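Local coordinates for protein 4-alpha-glucanotransferase (Corynebacterium glutamicum, PDB 5B68) that is an amylomaltase of the TIM-barrel clan, a large enzyme that also carries an N-terminal beta-sandwich domain, at residues V111-N116 with G129-K134; D197-G202 with Y247-D252; I243-I248 with M357-L362. All blocks are in the same frame, centred on the assembly; numbering follows the deposited sequence.

Contact 1 (V111-N116 with G129-K134)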
loop_
_atom_site.group_PDB
_atom_site.type_symbol
_atom_site.label_atom_id
_atom_site.label_comp_id
_atom_site.label_asym_id
_atom_site.label_seq_id
_atom_site.Cartn_x
_atom_site.Cartn_y
_atom_site.Cartn_z
ATOM N N VAL A 111 3.997 31.124 18.716
ATOM C CA VAL A 111 3.207 31.505 17.591
ATOM C C VAL A 111 3.005 32.999 17.756
ATOM O O VAL A 111 3.373 33.519 18.816
ATOM C CB VAL A 111 1.852 30.791 17.543
ATOM C CG1 VAL A 111 2.103 29.312 17.323
ATOM C CG2 VAL A 111 1.043 31.062 18.812
ATOM N N SER A 112 2.503 33.638 16.708
ATOM C CA SER A 112 2.154 35.065 16.684
ATOM C C SER A 112 0.685 35.226 16.369
ATOM O O SER A 112 0.169 34.606 15.422
ATOM C CB SER A 112 2.922 35.803 15.550
ATOM O OG SER A 112 4.266 35.455 15.684
ATOM N N GLN A 113 0.013 36.109 17.128
ATOM C CA GLN A 113 -1.353 36.430 16.849
ATOM C C GLN A 113 -1.474 37.286 15.596
ATOM O O GLN A 113 -0.635 38.174 15.327
ATOM C CB GLN A 113 -2.030 37.099 18.030
ATOM C CG GLN A 113 -3.568 37.109 17.828
ATOM C CD GLN A 113 -4.348 37.526 19.062
ATOM O OE1 GLN A 113 -3.770 37.829 20.109
ATOM N NE2 GLN A 113 -5.631 37.570 18.927
ATOM N N VAL A 114 -2.473 36.999 14.807
ATOM C CA VAL A 114 -2.775 37.844 13.642
ATOM C C VAL A 114 -4.213 38.250 13.592
ATOM O O VAL A 114 -5.056 37.715 14.279
ATOM C CB VAL A 114 -2.357 37.204 12.280
ATOM C CG1 VAL A 114 -0.846 37.002 12.160
ATOM C CG2 VAL A 114 -3.031 35.894 12.063
ATOM N N GLU A 115 -4.542 39.198 12.721
ATOM C CA GLU A 115 -5.858 39.794 12.710
ATOM C C GLU A 115 -6.936 38.701 12.435
ATOM O O GLU A 115 -6.753 37.794 11.608
ATOM C CB GLU A 115 -5.968 40.877 11.601
ATOM C CG GLU A 115 -5.856 40.235 10.207
ATOM C CD GLU A 115 -5.409 41.150 9.089
ATOM O OE1 GLU A 115 -4.251 41.612 9.119
ATOM O OE2 GLU A 115 -6.232 41.348 8.147
ATOM N N ASN A 116 -8.007 38.792 13.191
ATOM C CA ASN A 116 -9.184 37.948 13.024
ATOM C C ASN A 116 -10.427 38.778 13.236
ATOM O O ASN A 116 -10.737 39.268 14.333
ATOM C CB ASN A 116 -9.127 36.731 13.953
ATOM C CG ASN A 116 -10.330 35.815 13.812
ATOM O OD1 ASN A 116 -11.490 36.241 13.894
ATOM N ND2 ASN A 116 -10.054 34.526 13.544
ATOM N N GLY A 129 -15.470 33.213 21.323
ATOM C CA GLY A 129 -14.792 34.055 20.348
ATOM C C GLY A 129 -13.774 33.260 19.572
ATOM O O GLY A 129 -13.393 32.198 19.991
ATOM N N GLU A 130 -13.284 33.861 18.498
ATOM C CA GLU A 130 -12.290 33.284 17.644
ATOM C C GLU A 130 -11.065 34.192 17.574
ATOM O O GLU A 130 -11.221 35.393 17.397
ATOM C CB GLU A 130 -12.894 33.118 16.265
ATOM C CG GLU A 130 -11.997 32.357 15.290
ATOM C CD GLU A 130 -12.650 32.090 13.953
ATOM O OE1 GLU A 130 -12.299 32.766 12.959
ATOM O OE2 GLU A 130 -13.537 31.251 13.860
ATOM N N ALA A 131 -9.867 33.616 17.604
ATOM C CA ALA A 131 -8.594 34.324 17.318
ATOM C C ALA A 131 -7.804 33.563 16.271
ATOM O O ALA A 131 -8.113 32.420 15.983
ATOM C CB ALA A 131 -7.820 34.457 18.600
ATOM N N SER A 132 -6.884 34.240 15.606
ATOM C CA SER A 132 -5.984 33.613 14.623
ATOM C C SER A 132 -4.564 33.695 15.050
ATOM O O SER A 132 -4.064 34.734 15.620
ATOM C CB SER A 132 -6.149 34.185 13.208
ATOM O OG SER A 132 -7.407 33.883 12.590
ATOM N N PHE A 133 -3.840 32.601 14.865
ATOM C CA PHE A 133 -2.404 32.575 15.169
ATOM C C PHE A 133 -1.648 32.000 13.968
ATOM O O PHE A 133 -2.209 31.272 13.142
ATOM C CB PHE A 133 -2.066 31.781 16.421
ATOM C CG PHE A 133 -2.654 32.361 17.672
ATOM C CD1 PHE A 133 -3.954 32.043 18.019
ATOM C CD2 PHE A 133 -1.954 33.242 18.461
ATOM C CE1 PHE A 133 -4.546 32.586 19.137
ATOM C CE2 PHE A 133 -2.526 33.781 19.609
ATOM C CZ PHE A 133 -3.819 33.443 19.966
ATOM N N LYS A 134 -0.383 32.365 13.894
ATOM C CA LYS A 134 0.491 32.081 12.789
ATOM C C LYS A 134 1.674 31.318 13.299
ATOM O O LYS A 134 2.363 31.711 14.260
ATOM C CB LYS A 134 0.965 33.418 12.199
ATOM C CG LYS A 134 1.583 33.335 10.852
ATOM C CD LYS A 134 1.785 34.731 10.238
ATOM C CE LYS A 134 2.570 35.675 11.131
ATOM N NZ LYS A 134 2.718 37.046 10.518
HETATM O O HOH W 1 4.820 33.290 14.351
HETATM O O HOH W 2 -7.878 35.364 10.585
#
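Q113 and F133 face each other as an antiparallel non-hydrogen-bonded pair where strands 108-114 and 126-134 run side by side in the N-terminal beta-sandwich domain. Their CA atoms are 4.3 Å apart, and the extended Q113 chain crosses the phenyl ring obliquely: CG stands over one face, and CB touches F133 CE2 at 3.7 Å. Glutamine suits an exposed strand position here, since its methylenes pack on the aromatic ring while NE2 extends past it to A131 CB. V111 adds CG2, the branch between its backbone N and carbonyl carbon, which touches F133 CD2 at 3.7 Å. On the neighbouring residues the backbones bond directly: S112 N donates to K134 O, and K134 N donates to S112 O.

V114 N also bonds S132 O, and beyond V114 the N116 side chain reaches back to the second strand. Its CG lies anti to the backbone N (chi1 -180°). Its ND2 spends both hydrogens there, on S132 OG at 2.9 Å and on E130 OE1, also at 2.9 Å. The carboxylate oxygen lies in the amide plane and accepts on its anti lone pair, although the two flat groups stand 86° apart. T118 secures both partners, its N donating to N116 OD1 and its OG1 bonding E130 OE1. Further out, F87 and V89 of strand 86-92 and V99 of strand 98-102 pack round F133. Q113 and F133 thus lie on one face of the sheet, F133 buried by these neighbours and Q113 exposed. On the other face, K134 bends at chi3 and crosses V114 at about a right angle, setting CE 3.8 Å from V114 CG1.

Contact 2 (D197-G202 with Y247-D252)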
loop_
_atom_site.group_PDB
_atom_site.type_symbol
_atom_site.label_atom_id
_atom_site.label_comp_id
_atom_site.label_asym_id
_atom_site.label_seq_id
_atom_site.Cartn_x
_atom_site.Cartn_y
_atom_site.Cartn_z
ATOM N N ASP A 197 10.494 -16.572 1.990
ATOM C CA ASP A 197 10.549 -16.041 3.350
ATOM C C ASP A 197 11.532 -14.888 3.410
ATOM O O ASP A 197 12.051 -14.458 2.352
ATOM C CB ASP A 197 10.844 -17.202 4.336
ATOM C CG ASP A 197 12.199 -17.889 4.105
ATOM O OD1 ASP A 197 13.187 -17.201 3.756
ATOM O OD2 ASP A 197 12.312 -19.126 4.301
ATOM N N PHE A 198 11.769 -14.334 4.600
ATOM C CA PHE A 198 12.648 -13.112 4.693
ATOM C C PHE A 198 14.082 -13.437 4.280
ATOM O O PHE A 198 14.829 -12.567 3.828
ATOM C CB PHE A 198 12.687 -12.494 6.138
ATOM C CG PHE A 198 11.323 -12.048 6.640
ATOM C CD1 PHE A 198 10.604 -11.086 5.967
ATOM C CD2 PHE A 198 10.832 -12.518 7.841
ATOM C CE1 PHE A 198 9.391 -10.621 6.458
ATOM C CE2 PHE A 198 9.627 -12.055 8.348
ATOM C CZ PHE A 198 8.880 -11.142 7.622
ATOM N N ASN A 199 14.533 -14.677 4.518
ATOM C CA ASN A 199 15.844 -15.056 4.064
ATOM C C ASN A 199 15.936 -15.005 2.573
ATOM O O ASN A 199 16.853 -14.409 2.008
ATOM C CB ASN A 199 16.208 -16.462 4.585
ATOM C CG ASN A 199 17.634 -16.858 4.261
ATOM O OD1 ASN A 199 17.989 -17.023 3.107
ATOM N ND2 ASN A 199 18.453 -17.003 5.286
ATOM N N ASP A 200 14.939 -15.617 1.943
ATOM C CA ASP A 200 14.827 -15.551 0.502
ATOM C C ASP A 200 14.806 -14.137 -0.066
ATOM O O ASP A 200 15.359 -13.892 -1.135
ATOM C CB ASP A 200 13.619 -16.313 -0.037
ATOM C CG ASP A 200 13.621 -17.792 0.368
ATOM O OD1 ASP A 200 14.644 -18.420 0.184
ATOM O OD2 ASP A 200 12.562 -18.323 0.817
ATOM N N LEU A 201 14.116 -13.243 0.629
ATOM C CA LEU A 201 14.063 -11.809 0.262
ATOM C C LEU A 201 15.457 -11.226 0.146
ATOM O O LEU A 201 15.847 -10.568 -0.870
ATOM C CB LEU A 201 13.212 -11.030 1.271
ATOM C CG LEU A 201 13.086 -9.515 1.072
ATOM C CD1 LEU A 201 12.446 -9.260 -0.261
ATOM C CD2 LEU A 201 12.270 -8.931 2.200
ATOM N N GLY A 202 16.235 -11.380 1.200
ATOM C CA GLY A 202 17.582 -10.851 1.203
ATOM C C GLY A 202 18.536 -11.530 0.200
ATOM O O GLY A 202 19.330 -10.870 -0.445
ATOM N N TYR A 247 6.321 -15.315 6.898
ATOM C CA TYR A 247 7.587 -15.099 6.227
ATOM C C TYR A 247 8.836 -15.345 7.084
ATOM O O TYR A 247 9.924 -15.320 6.574
ATOM C CB TYR A 247 7.642 -13.692 5.636
ATOM C CG TYR A 247 6.659 -13.408 4.526
ATOM C CD1 TYR A 247 6.769 -14.027 3.296
ATOM C CD2 TYR A 247 5.641 -12.496 4.699
ATOM C CE1 TYR A 247 5.883 -13.760 2.287
ATOM C CE2 TYR A 247 4.760 -12.229 3.700
ATOM C CZ TYR A 247 4.881 -12.864 2.491
ATOM O OH TYR A 247 4.002 -12.572 1.508
ATOM N N ILE A 248 8.675 -15.576 8.380
ATOM C CA ILE A 248 9.774 -15.863 9.209
ATOM C C ILE A 248 10.455 -17.167 8.767
ATOM O O ILE A 248 9.749 -18.186 8.516
ATOM C CB ILE A 248 9.328 -16.032 10.660
ATOM C CG1 ILE A 248 8.821 -14.684 11.239
ATOM C CG2 ILE A 248 10.470 -16.544 11.493
ATOM C CD1 ILE A 248 8.148 -14.862 12.600
ATOM N N ARG A 249 11.778 -17.151 8.661
ATOM C CA ARG A 249 12.518 -18.390 8.496
ATOM C C ARG A 249 12.953 -18.803 9.869
ATOM O O ARG A 249 13.805 -18.193 10.472
ATOM C CB ARG A 249 13.761 -18.242 7.643
ATOM C CG ARG A 249 14.553 -19.539 7.623
ATOM C CD ARG A 249 15.556 -19.648 6.501
ATOM N NE ARG A 249 14.959 -19.678 5.180
ATOM C CZ ARG A 249 15.667 -19.891 4.087
ATOM N NH1 ARG A 249 16.960 -20.100 4.201
ATOM N NH2 ARG A 249 15.104 -19.884 2.901
ATOM N N VAL A 250 12.369 -19.875 10.346
ATOM C CA VAL A 250 12.526 -20.187 11.767
ATOM C C VAL A 250 13.919 -20.577 12.123
ATOM O O VAL A 250 14.420 -20.296 13.236
ATOM C CB VAL A 250 11.468 -21.240 12.239
ATOM C CG1 VAL A 250 10.041 -20.787 11.951
ATOM C CG2 VAL A 250 11.748 -22.633 11.654
ATOM N N GLU A 251 14.584 -21.269 11.183
ATOM C CA GLU A 251 15.981 -21.672 11.369
ATOM C C GLU A 251 16.969 -20.512 11.520
ATOM O O GLU A 251 18.040 -20.700 12.083
ATOM C CB GLU A 251 16.469 -22.652 10.265
ATOM C CG GLU A 251 15.648 -23.932 10.122
ATOM C CD GLU A 251 14.516 -23.852 9.125
ATOM O OE1 GLU A 251 14.055 -22.701 8.742
ATOM O OE2 GLU A 251 14.068 -24.944 8.715
ATOM N N ASP A 252 16.603 -19.305 11.064
ATOM C CA ASP A 252 17.474 -18.131 11.266
ATOM C C ASP A 252 17.311 -17.431 12.618
ATOM O O ASP A 252 18.093 -16.519 12.963
ATOM C CB ASP A 252 17.167 -17.074 10.154
ATOM C CG ASP A 252 17.625 -17.500 8.778
ATOM O OD1 ASP A 252 18.321 -18.534 8.641
ATOM O OD2 ASP A 252 17.259 -16.821 7.806
#
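The carboxylate oxygen OD2 of D197 is gripped side-on by two nitrogens of R249, NE at 2.8 Å and NH2 at 3.2 Å. The motif around it is a capping box: D197 is the N-cap of helix 198-209, whose start meets the loop that follows strand 215-218 in the TIM-barrel domain. OD2 sits at the edge of the guanidinium, within its plane, yet the carboxylate is turned 83° against that plane. The other oxygen, OD1, accepts from D200 N at 3.0 Å, while D200 OD2 accepts from D197 N and closes the box. Aspartate is short enough to cap the helix and still offer its second oxygen to the arginine.

D200 completes the salt-bridge network with OD1 at 3.1 Å from R249 NH2. D200 has further partners: S192 OG on OD2, and on OD1 the OG of S189, which also bonds R249 NH2. One buried arginine thus faces two aspartates at the helix start, and its charge would be expected to ease their mutual repulsion.

N199 lies flat on the same guanidinium, its amide plane only 5° from it and CB over the centre. Its CG, anti to the backbone N (chi1 -174°), is carried out over the guanidinium face. ND2 donates to the syn lone pair of D252 OD2 at 2.8 Å.

Towards Y247 the contact turns to backbone and apolar groups. F198 N donates to Y247 O, and the phenyl ring receives the Y247 side chain as a CH-pi contact. The two rings themselves meet obliquely, 5.9 Å between centroids. It is Y247 CB that stands over the F198 face, offset toward the rim, 3.5 Å from CZ.

Contact 3 (I243-I248 with M357-L362)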
loop_
_atom_site.group_PDB
_atom_site.type_symbol
_atom_site.label_atom_id
_atom_site.label_comp_id
_atom_site.label_asym_id
_atom_site.label_seq_id
_atom_site.Cartn_x
_atom_site.Cartn_y
_atom_site.Cartn_z
ATOM N N ILE A 243 3.460 -6.997 10.406
ATOM C CA ILE A 243 4.037 -7.826 9.335
ATOM C C ILE A 243 3.600 -9.279 9.461
ATOM O O ILE A 243 3.457 -9.789 10.585
ATOM C CB ILE A 243 5.558 -7.783 9.425
ATOM C CG1 ILE A 243 6.105 -6.338 9.432
ATOM C CG2 ILE A 243 6.237 -8.627 8.347
ATOM C CD1 ILE A 243 5.781 -5.537 8.213
ATOM N N ASN A 244 3.429 -9.955 8.317
ATOM C CA ASN A 244 2.911 -11.339 8.301
ATOM C C ASN A 244 4.043 -12.279 8.795
ATOM O O ASN A 244 5.049 -12.433 8.153
ATOM C CB ASN A 244 2.475 -11.729 6.889
ATOM C CG ASN A 244 1.644 -12.969 6.867
ATOM O OD1 ASN A 244 1.764 -13.790 7.760
ATOM N ND2 ASN A 244 0.783 -13.112 5.871
ATOM N N PRO A 245 3.880 -12.905 9.979
ATOM C CA PRO A 245 4.857 -13.865 10.438
ATOM C C PRO A 245 5.033 -15.138 9.605
ATOM O O PRO A 245 5.998 -15.819 9.850
ATOM C CB PRO A 245 4.396 -14.189 11.905
ATOM C CG PRO A 245 3.375 -13.129 12.215
ATOM C CD PRO A 245 2.710 -12.853 10.889
ATOM N N ILE A 246 4.198 -15.378 8.601
ATOM C CA ILE A 246 4.390 -16.500 7.677
ATOM C C ILE A 246 5.727 -16.500 6.970
ATOM O O ILE A 246 6.203 -17.568 6.525
ATOM C CB ILE A 246 3.285 -16.611 6.691
ATOM C CG1 ILE A 246 3.127 -18.086 6.236
ATOM C CG2 ILE A 246 3.382 -15.636 5.511
ATOM C CD1 ILE A 246 1.968 -18.228 5.288
ATOM N N TYR A 247 6.321 -15.315 6.898
ATOM C CA TYR A 247 7.587 -15.099 6.227
ATOM C C TYR A 247 8.836 -15.345 7.084
ATOM O O TYR A 247 9.924 -15.320 6.574
ATOM C CB TYR A 247 7.642 -13.692 5.636
ATOM C CG TYR A 247 6.659 -13.408 4.526
ATOM C CD1 TYR A 247 6.769 -14.027 3.296
ATOM C CD2 TYR A 247 5.641 -12.496 4.699
ATOM C CE1 TYR A 247 5.883 -13.760 2.287
ATOM C CE2 TYR A 247 4.760 -12.229 3.700
ATOM C CZ TYR A 247 4.881 -12.864 2.491
ATOM O OH TYR A 247 4.002 -12.572 1.508
ATOM N N ILE A 248 8.675 -15.576 8.380
ATOM C CA ILE A 248 9.774 -15.863 9.209
ATOM C C ILE A 248 10.455 -17.167 8.767
ATOM O O ILE A 248 9.749 -18.186 8.516
ATOM C CB ILE A 248 9.328 -16.032 10.660
ATOM C CG1 ILE A 248 8.821 -14.684 11.239
ATOM C CG2 ILE A 248 10.470 -16.544 11.493
ATOM C CD1 ILE A 248 8.148 -14.862 12.600
ATOM N N MET A 357 3.638 -10.342 20.107
ATOM C CA MET A 357 4.608 -9.227 20.105
ATOM C C MET A 357 5.968 -9.688 19.629
ATOM O O MET A 357 6.662 -9.052 18.762
ATOM C CB MET A 357 4.675 -8.556 21.480
ATOM C CG MET A 357 3.348 -7.903 21.862
ATOM S SD MET A 357 3.385 -7.353 23.626
ATOM C CE MET A 357 4.412 -5.940 23.429
ATOM N N TRP A 358 6.357 -10.863 20.114
ATOM C CA TRP A 358 7.649 -11.407 19.821
ATOM C C TRP A 358 7.749 -11.754 18.341
ATOM O O TRP A 358 8.805 -11.495 17.742
ATOM C CB TRP A 358 7.871 -12.626 20.741
ATOM C CG TRP A 358 9.092 -13.439 20.526
ATOM C CD1 TRP A 358 10.310 -13.139 20.898
ATOM C CD2 TRP A 358 9.137 -14.729 19.917
ATOM N NE1 TRP A 358 11.180 -14.179 20.581
ATOM C CE2 TRP A 358 10.450 -15.165 19.971
ATOM C CE3 TRP A 358 8.169 -15.564 19.356
ATOM C CZ2 TRP A 358 10.869 -16.404 19.440
ATOM C CZ3 TRP A 358 8.580 -16.833 18.851
ATOM C CH2 TRP A 358 9.933 -17.211 18.893
ATOM N N LEU A 359 6.682 -12.329 17.761
ATOM C CA LEU A 359 6.671 -12.563 16.283
ATOM C C LEU A 359 6.943 -11.285 15.478
ATOM O O LEU A 359 7.676 -11.329 14.513
ATOM C CB LEU A 359 5.343 -13.094 15.805
ATOM C CG LEU A 359 5.007 -14.502 16.315
ATOM C CD1 LEU A 359 3.713 -15.032 15.721
ATOM C CD2 LEU A 359 6.155 -15.462 16.069
ATOM N N GLN A 360 6.361 -10.144 15.895
ATOM C CA GLN A 360 6.691 -8.874 15.231
ATOM C C GLN A 360 8.128 -8.489 15.368
ATOM O O GLN A 360 8.695 -7.934 14.423
ATOM C CB GLN A 360 5.722 -7.769 15.694
ATOM C CG GLN A 360 4.304 -8.039 15.300
ATOM C CD GLN A 360 4.185 -8.146 13.817
ATOM O OE1 GLN A 360 4.607 -7.231 13.079
ATOM N NE2 GLN A 360 3.593 -9.221 13.347
ATOM N N TRP A 361 8.755 -8.736 16.520
ATOM C CA TRP A 361 10.166 -8.417 16.733
ATOM C C TRP A 361 11.048 -9.276 15.763
ATOM O O TRP A 361 11.994 -8.755 15.121
ATOM C CB TRP A 361 10.572 -8.661 18.231
ATOM C CG TRP A 361 11.991 -8.528 18.495
ATOM C CD1 TRP A 361 12.794 -7.419 18.323
ATOM C CD2 TRP A 361 12.846 -9.540 19.039
ATOM N NE1 TRP A 361 14.068 -7.679 18.697
ATOM C CE2 TRP A 361 14.120 -8.962 19.198
ATOM C CE3 TRP A 361 12.640 -10.878 19.423
ATOM C CZ2 TRP A 361 15.217 -9.695 19.679
ATOM C CZ3 TRP A 361 13.708 -11.568 19.970
ATOM C CH2 TRP A 361 14.980 -10.997 20.034
ATOM N N LEU A 362 10.661 -10.536 15.580
ATOM C CA LEU A 362 11.374 -11.430 14.688
ATOM C C LEU A 362 11.216 -10.912 13.254
ATOM O O LEU A 362 12.217 -10.943 12.476
ATOM C CB LEU A 362 10.808 -12.851 14.746
ATOM C CG LEU A 362 11.020 -13.532 16.146
ATOM C CD1 LEU A 362 10.364 -14.869 16.004
ATOM C CD2 LEU A 362 12.435 -13.693 16.619
#
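L359 meets P245 with its first side-chain carbon: L359 CB lies 4.1 Å from P245 CG. Beyond CB the chain forks at CG. CD1 continues onto the proline ring, 4.0 Å from P245 CB, and CD2 turns to the tip of I248, 4.0 Å from its CD1. That same I248 CD1 also touches L362 CB, so an isoleucine tip is wedged between two leucines about one helical turn apart. Leucine suits this helix face because its two branches can serve two different partners, and the compact proline offers CD1 a rigid surface.

Beside this apolar patch lies a polar one. Q360 bends at chi2 (-60°), and its amide pairs with the backbone of I243. OE1 accepts from I243 N at 2.9 Å, the donor tilted somewhat from the carbonyl plane, and NE2 donates to I243 O at 2.8 Å, in plane and on a lone pair.

The loop itself is shaped by an Asx turn, N244 OD1 accepting from I246 N, that leads into the 3-10 segment 245-247. Helix 349-376 is therefore joined to the loop after strand 215-218 by apolar packing and by a neutral amide matching the N-H and C=O of one residue, which gives the N and O of I243 an acceptor and a donor without adding a charge.

How the contacts relate
Contacts 2 and 3 form one continuous buried region, while contact 1 stands apart. Contacts 2 and 3 share Y247 and I248, and their centres are 10 Å apart: helix 349-376 takes the loop's 243-248 end, and the start of helix 198-209 takes its 247-252 end. The two meet directly where F198 CZ lies 3.7 Å from I243 CG2. K293 ties them further, bonding the carbonyls of I246 and I248. Contact 1, in the beta-sandwich domain, has its centre 55 Å from that of contact 2 and 48 Å from that of contact 3. A glycerol, probably from the crystallisation liquor, lies about 4 Å from the D252 side chain in contact 2.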